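Local coordinates for putative methyl-accepting chemotaxis protein (Salmonella enterica subsp. enterica serovar Typhimurium str. LT2, PDB 6DB1) that probably senses chemical stimuli through its N-terminal ligand-binding domain and relays them to the chemotaxis machinery that steers swimming, at residues V18-V23 with K71-G76; T36-A41 with A54-S59; V99-L104 with E115-V120. All blocks are in the same frame, centred on the assembly; numbering follows the deposited sequence. Where two conformers were deposited one is given.

Contact 1. Residues V18-V23 with K71-G76; sequences VRQMTV and KALSPG
Gln20 and Leu73 meet where helices 13-46 and 54-73, the first two of an up-down four-helix bundle, come together at one end of the bundle, just as the chain leaves the second helix. Gln20 CG stands anti to the carbonyl carbon (chi1 -74°), which sets it beside Leu73 CB at 4.0 Å. Beyond CG the glutamine chain is extended; the two side chains run past each other in opposite senses, and the amide reaches the turn that follows the helix. There Gln20 NE2 donates to Pro75 O over 3.3 Å, a rather bent bond with an N-H...O angle of 141°. The donor lies well above the carbonyl plane, 59° out of it, and Pro75 O lies off the plane of the Gln20 amide. Pro75 follows a cis peptide bond. Ser74 OG passes 3.8 Å from Gln20 NE2 without bonding to it and is held instead by Met70 O. A second apolar touch comes from one methyl: Leu73 CD1 lies 3.9 Å from Val23 CG2 and also packs near the backbone of Arg19. His16 NE2, one turn before Gln20, bonds Leu73 O and adds a second polar tie between the helices. Around this end, helix 80-105 touches Ser74 through Ser83 and Leu87, helix 110-144 offers Phe135 to Gln20, and Val18 packs on Thr22 of the second subunit.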
# COMPACT_ATOMS: atom_id res chain seq x y z
N VAL A 18 -5.91 0.49 13.89
CA VAL A 18 -4.98 1.34 13.13
C VAL A 18 -3.60 0.66 13.03
O VAL A 18 -2.98 0.72 11.95
CB VAL A 18 -4.93 2.75 13.75
CG1 VAL A 18 -3.86 3.62 13.11
CG2 VAL A 18 -6.28 3.42 13.67
N ARG A 19 -3.09 0.02 14.09
CA ARG A 19 -1.80 -0.67 13.98
C ARG A 19 -1.93 -1.77 12.92
O ARG A 19 -1.05 -1.95 12.11
CB ARG A 19 -1.34 -1.26 15.32
CG ARG A 19 -0.80 -0.24 16.32
CD ARG A 19 -0.23 -0.86 17.60
NE ARG A 19 -1.24 -1.30 18.57
CZ ARG A 19 -1.54 -0.67 19.70
NH1 ARG A 19 -2.54 -1.10 20.45
NH2 ARG A 19 -0.84 0.39 20.08
N GLN A 20 -3.03 -2.51 12.91
CA GLN A 20 -3.24 -3.58 11.92
C GLN A 20 -3.31 -3.00 10.49
O GLN A 20 -2.75 -3.59 9.57
CB GLN A 20 -4.53 -4.35 12.18
CG GLN A 20 -4.49 -5.30 13.37
CD GLN A 20 -5.87 -5.88 13.62
OE1 GLN A 20 -6.76 -5.20 14.12
NE2 GLN A 20 -6.06 -7.14 13.30
N MSE A 21 -4.04 -1.89 10.33
CA MSE A 21 -4.19 -1.25 9.01
C MSE A 21 -2.85 -0.74 8.52
O MSE A 21 -2.55 -0.81 7.34
CB MSE A 21 -5.26 -0.13 9.08
CG MSE A 21 -5.40 0.65 7.76
SE MSE A 21 -6.75 2.09 7.94
CE MSE A 21 -7.72 1.26 9.44
N THR A 22 -2.02 -0.25 9.44
CA THR A 22 -0.69 0.27 9.11
C THR A 22 0.25 -0.88 8.72
O THR A 22 0.98 -0.75 7.76
CB THR A 22 -0.11 1.08 10.27
OG1 THR A 22 -0.90 2.26 10.40
CG2 THR A 22 1.35 1.44 10.07
N VAL A 23 0.23 -1.99 9.46
CA VAL A 23 1.08 -3.13 9.15
C VAL A 23 0.68 -3.72 7.78
O VAL A 23 1.55 -4.13 7.00
CB VAL A 23 1.05 -4.18 10.27
CG1 VAL A 23 1.68 -5.50 9.86
CG2 VAL A 23 1.72 -3.64 11.52
N LYS A 71 0.38 -11.25 12.02
CA LYS A 71 -0.09 -12.46 12.74
C LYS A 71 -0.15 -12.23 14.25
O LYS A 71 -1.09 -12.69 14.92
CB LYS A 71 0.85 -13.64 12.48
CG LYS A 71 0.72 -14.29 11.11
CD LYS A 71 1.75 -15.35 10.88
CE LYS A 71 1.44 -16.18 9.66
NZ LYS A 71 2.61 -17.00 9.27
N ALA A 72 0.89 -11.58 14.79
CA ALA A 72 1.00 -11.30 16.23
C ALA A 72 -0.14 -10.39 16.71
O ALA A 72 -0.52 -10.48 17.87
CB ALA A 72 2.36 -10.70 16.54
N LEU A 73 -0.68 -9.54 15.82
CA LEU A 73 -1.77 -8.57 16.13
C LEU A 73 -3.17 -9.14 15.87
O LEU A 73 -4.15 -8.52 16.28
CB LEU A 73 -1.63 -7.35 15.20
CG LEU A 73 -0.42 -6.44 15.40
CD1 LEU A 73 -0.43 -5.33 14.36
CD2 LEU A 73 -0.40 -5.83 16.80
N SER A 74 -3.27 -10.31 15.23
CA SER A 74 -4.54 -10.85 14.76
C SER A 74 -5.06 -12.04 15.59
O SER A 74 -4.29 -12.84 16.16
CB SER A 74 -4.37 -11.21 13.32
OG SER A 74 -3.80 -10.11 12.61
N PRO A 75 -6.39 -12.20 15.62
CA PRO A 75 -7.34 -11.29 14.92
C PRO A 75 -7.62 -9.98 15.65
O PRO A 75 -8.07 -9.03 15.03
CB PRO A 75 -8.66 -12.05 14.90
CG PRO A 75 -8.59 -12.86 16.17
CD PRO A 75 -7.15 -13.34 16.16
N GLY A 76 -7.34 -9.93 16.95
CA GLY A 76 -7.67 -8.72 17.69
C GLY A 76 -9.18 -8.43 17.62
O GLY A 76 -10.00 -9.34 17.69

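Contact 2. Residues T36-A41 with A54-S59; sequences TRLSRA and APARQS
Arg37 reaches from helix 36-41 into the first turn of helix 54-59, and its side chain makes most of the contacts. In the conformer described, one of two, chi2 (-94°) turns CD, and a bend at chi3 turns NE, out of an extended course, and NE and NH1 grip a single acceptor side-on: Arg37 NE lies 3.1 Å and Arg37 NH1 3.0 Å from Pro55 O. That oxygen sits in the guanidinium plane, although NE stands well above the plane of the carbonyl. It also accepts the helical bond from Ser59 N, giving three donors, with a weak fourth bond from Ser59 OG. A weak bond from Arg37 NH1 to Gln58 OE1 (3.2 Å) adds a grip at the guanidinium edge. Ser59 OG lies over one face of the group, 2.9 Å from Arg37 NE but at too poor an angle to bond.

Apolar contacts lie nearer the backbones. Arg37 CB rests 3.9 Å from Ala56 CA, and Leu38 CB meets Ala56 CB at 4.3 Å. The axes of the two segments approach to 8.4 Å, at 162°, and Arg37 sits among Pro55, Ala56, Gln58 and Ser59, a single knob-into-hole contact of the kind found in antiparallel helical bundles.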
# COMPACT_ATOMS: atom_id res chain seq x y z
N THR A 36 9.29 -4.08 -8.13
CA THR A 36 10.04 -3.10 -8.88
C THR A 36 11.55 -3.30 -8.67
O THR A 36 12.33 -3.28 -9.62
CB THR A 36 9.64 -1.66 -8.51
OG1 THR A 36 10.05 -1.41 -7.17
CG2 THR A 36 8.16 -1.41 -8.66
N ARG A 37 11.92 -3.49 -7.40
CA ARG A 37 13.31 -3.70 -7.00
C ARG A 37 13.92 -4.81 -7.88
O ARG A 37 14.94 -4.60 -8.56
CB ARG A 37 13.35 -4.13 -5.53
CG ARG A 37 12.47 -3.31 -4.59
CD ARG A 37 13.10 -2.14 -3.86
NE ARG A 37 13.89 -2.57 -2.71
CZ ARG A 37 14.31 -1.76 -1.74
NH1 ARG A 37 15.04 -2.24 -0.75
NH2 ARG A 37 13.99 -0.48 -1.76
N LEU A 38 13.25 -5.96 -7.87
CA LEU A 38 13.70 -7.18 -8.57
C LEU A 38 13.77 -6.97 -10.09
O LEU A 38 14.67 -7.51 -10.76
CB LEU A 38 12.74 -8.33 -8.25
CG LEU A 38 13.12 -9.68 -8.86
CD1 LEU A 38 14.56 -10.03 -8.53
CD2 LEU A 38 12.18 -10.79 -8.40
N SER A 39 12.81 -6.22 -10.63
CA SER A 39 12.77 -5.96 -12.06
C SER A 39 14.01 -5.16 -12.49
O SER A 39 14.65 -5.49 -13.50
CB SER A 39 11.49 -5.27 -12.43
OG SER A 39 11.47 -4.92 -13.80
N ARG A 40 14.38 -4.12 -11.73
CA ARG A 40 15.55 -3.31 -12.09
C ARG A 40 16.83 -4.17 -12.02
O ARG A 40 17.73 -4.03 -12.87
CB ARG A 40 15.68 -2.08 -11.20
CG ARG A 40 14.49 -1.13 -11.27
CD ARG A 40 14.80 0.21 -10.64
NE ARG A 40 15.43 0.07 -9.33
CZ ARG A 40 14.78 -0.10 -8.19
NH1 ARG A 40 13.46 -0.18 -8.17
NH2 ARG A 40 15.46 -0.21 -7.05
N ALA A 41 16.91 -5.04 -11.02
CA ALA A 41 18.09 -5.92 -10.89
C ALA A 41 18.18 -6.85 -12.12
O ALA A 41 19.28 -7.14 -12.60
CB ALA A 41 18.03 -6.70 -9.60
N ALA A 54 20.67 -7.38 -3.22
CA ALA A 54 20.57 -6.95 -1.80
C ALA A 54 19.24 -6.23 -1.51
O ALA A 54 18.60 -6.54 -0.48
CB ALA A 54 21.76 -6.08 -1.44
N PRO A 55 18.82 -5.26 -2.37
CA PRO A 55 17.58 -4.48 -2.17
C PRO A 55 16.28 -5.30 -2.31
O PRO A 55 15.33 -5.08 -1.54
CB PRO A 55 17.58 -3.38 -3.24
CG PRO A 55 18.65 -3.77 -4.23
CD PRO A 55 19.60 -4.67 -3.47
N ALA A 56 16.22 -6.19 -3.29
CA ALA A 56 15.02 -7.00 -3.44
C ALA A 56 14.89 -7.91 -2.21
O ALA A 56 13.81 -8.01 -1.62
CB ALA A 56 15.08 -7.80 -4.72
N ARG A 57 16.00 -8.52 -1.82
CA ARG A 57 16.04 -9.39 -0.64
C ARG A 57 15.55 -8.60 0.58
O ARG A 57 14.90 -9.16 1.46
CB ARG A 57 17.46 -9.90 -0.35
CG ARG A 57 17.99 -10.95 -1.31
CD ARG A 57 19.48 -11.20 -1.12
NE ARG A 57 20.01 -12.21 -2.03
CZ ARG A 57 21.30 -12.49 -2.21
NH1 ARG A 57 21.67 -13.42 -3.08
NH2 ARG A 57 22.23 -11.83 -1.54
N GLN A 58 15.89 -7.30 0.64
CA GLN A 58 15.48 -6.45 1.75
C GLN A 58 13.95 -6.34 1.79
O GLN A 58 13.35 -6.40 2.85
CB GLN A 58 16.11 -5.07 1.64
CG GLN A 58 15.53 -4.04 2.61
CD GLN A 58 16.26 -2.72 2.56
OE1 GLN A 58 15.65 -1.67 2.37
NE2 GLN A 58 17.57 -2.77 2.70
N SER A 59 13.35 -6.15 0.62
CA SER A 59 11.92 -6.01 0.52
C SER A 59 11.23 -7.33 0.89
O SER A 59 10.28 -7.33 1.67
CB SER A 59 11.54 -5.50 -0.86
OG SER A 59 12.07 -4.19 -1.07

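Contact 3. Residues V99-L104 with E115-V120; sequences VPQMQL and EHASTV
His116 projects from helix 115-120 toward Pro100, Gln101 and Leu104 of helix 99-104, and touches all three along its length. At the base, His116 CB lies 3.9 Å from Leu104 CD2. A chi1 of 167° puts CG anti to the backbone N, beside the carbonyl carbon. On the ring, His116 CD2 meets Gln101 CG at 3.5 Å. His116 CE1 approaches Pro100 CB at 3.6 Å, with NE2 almost as near to the same methylene. The ring is met obliquely by these carbons, while Val120 CB, a turn further along its own helix, lies over one face, offset toward the rim. At the tip, NE2 makes a weak hydrogen bond to Gly97 O, just before Pro100.

Gln101 runs slantwise across His116 with its extended chain, its amide plane 88° from that of the imidazole. Gln101 NE2 lies 3.2 Å from Ala117 CB and is hydrogen-bonded to Thr121 OG1. Helix 99-104 is kinked at Pro100, whose nitrogen has no bond to the preceding turn. The two segments thus touch by van der Waals contact without a hydrogen bond between them, whereas the polar tips of His116 and Gln101 tie helices 80-105 and 110-144 together through residues just outside them. For His116, the weak bond to a carbonyl oxygen is consistent with a proton on NE2.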
# COMPACT_ATOMS: atom_id res chain seq x y z
N VAL A 99 8.86 -15.63 -3.01
CA VAL A 99 10.06 -16.40 -2.74
C VAL A 99 10.52 -17.14 -4.00
O VAL A 99 11.69 -17.07 -4.36
CB VAL A 99 9.86 -17.35 -1.54
CG1 VAL A 99 10.92 -18.44 -1.49
CG2 VAL A 99 9.83 -16.57 -0.23
N PRO A 100 9.62 -17.86 -4.67
CA PRO A 100 10.14 -18.52 -5.85
C PRO A 100 10.81 -17.52 -6.81
O PRO A 100 11.95 -17.76 -7.23
CB PRO A 100 8.92 -19.19 -6.49
CG PRO A 100 8.09 -19.55 -5.28
CD PRO A 100 8.27 -18.36 -4.36
N GLN A 101 10.14 -16.42 -7.13
CA GLN A 101 10.71 -15.44 -8.05
C GLN A 101 12.16 -15.12 -7.67
O GLN A 101 13.03 -15.10 -8.52
CB GLN A 101 9.92 -14.13 -8.07
CG GLN A 101 8.56 -14.24 -8.74
CD GLN A 101 8.00 -12.87 -9.02
OE1 GLN A 101 8.71 -11.87 -8.93
NE2 GLN A 101 6.72 -12.81 -9.37
N MSE A 102 12.39 -14.87 -6.39
CA MSE A 102 13.74 -14.55 -5.93
C MSE A 102 14.73 -15.66 -6.13
O MSE A 102 15.86 -15.42 -6.54
CB MSE A 102 13.71 -14.23 -4.45
CG MSE A 102 13.69 -12.73 -4.27
SE MSE A 102 15.52 -12.08 -4.06
CE MSE A 102 15.43 -11.03 -5.70
N GLN A 103 14.33 -16.89 -5.82
CA GLN A 103 15.22 -18.02 -5.97
C GLN A 103 15.45 -18.30 -7.46
O GLN A 103 16.56 -18.64 -7.89
CB GLN A 103 14.67 -19.22 -5.19
CG GLN A 103 14.71 -19.00 -3.68
CD GLN A 103 14.12 -20.12 -2.85
OE1 GLN A 103 13.19 -20.81 -3.28
NE2 GLN A 103 14.62 -20.28 -1.64
N LEU A 104 14.41 -18.06 -8.25
CA LEU A 104 14.44 -18.30 -9.68
C LEU A 104 15.23 -17.18 -10.37
O LEU A 104 15.90 -17.41 -11.38
CB LEU A 104 12.98 -18.35 -10.14
CG LEU A 104 12.64 -19.31 -11.29
CD1 LEU A 104 13.12 -20.73 -10.98
CD2 LEU A 104 11.14 -19.32 -11.52
N GLU A 115 8.43 -15.95 -16.69
CA GLU A 115 7.16 -16.63 -16.96
C GLU A 115 6.39 -16.89 -15.66
O GLU A 115 5.17 -16.72 -15.62
CB GLU A 115 7.40 -17.92 -17.74
CG GLU A 115 6.18 -18.40 -18.50
CD GLU A 115 5.76 -19.82 -18.19
OE1 GLU A 115 6.08 -20.72 -18.99
OE2 GLU A 115 5.10 -20.03 -17.15
N HIS A 116 7.08 -17.32 -14.61
CA HIS A 116 6.45 -17.58 -13.30
C HIS A 116 5.78 -16.31 -12.78
O HIS A 116 4.63 -16.31 -12.35
CB HIS A 116 7.49 -18.08 -12.28
CG HIS A 116 7.03 -18.10 -10.86
ND1 HIS A 116 6.64 -19.26 -10.22
CD2 HIS A 116 6.91 -17.11 -9.95
CE1 HIS A 116 6.30 -18.98 -8.97
NE2 HIS A 116 6.45 -17.66 -8.79
N ALA A 117 6.56 -15.22 -12.84
CA ALA A 117 6.17 -13.90 -12.36
C ALA A 117 4.95 -13.34 -13.12
O ALA A 117 4.20 -12.54 -12.56
CB ALA A 117 7.35 -12.96 -12.49
N SER A 118 4.77 -13.73 -14.38
CA SER A 118 3.65 -13.21 -15.19
C SER A 118 2.41 -14.10 -15.09
O SER A 118 1.30 -13.63 -15.38
CB SER A 118 4.05 -13.05 -16.63
OG SER A 118 5.06 -12.06 -16.78
N THR A 119 2.58 -15.38 -14.75
CA THR A 119 1.43 -16.29 -14.70
C THR A 119 1.03 -16.61 -13.25
O THR A 119 -0.10 -16.32 -12.84
CB THR A 119 1.72 -17.59 -15.46
OG1 THR A 119 2.96 -18.11 -14.98
CG2 THR A 119 1.81 -17.40 -16.96
N VAL A 120 1.95 -17.17 -12.48
CA VAL A 120 1.62 -17.64 -11.12
C VAL A 120 1.41 -16.48 -10.13
O VAL A 120 0.40 -16.47 -9.42
CB VAL A 120 2.71 -18.60 -10.59
CG1 VAL A 120 2.42 -19.04 -9.16
CG2 VAL A 120 2.86 -19.81 -11.50

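From the N terminus, helix 13-46 first supplies 18-23 and then, near its far end, 36-41. The chain turns back, and contact 2 closes a short loop between 36-41 and 54-59. Helix 54-73 then runs back alongside helix 13-46 until contact 1 closes the longer loop, within which contact 2 falls. Contacts 1 and 2 therefore pair the same two helices at opposite sides of the chain's centre, their centres about 26 Å apart. Contact 3 follows in series, closing a short loop between helices 80-105 and 110-144. It touches contact 2 chiefly through Met102, packed on Leu38, Ala56 and Arg57, with Gln101 also on Leu38, so both helix pairs meet at that end of the bundle.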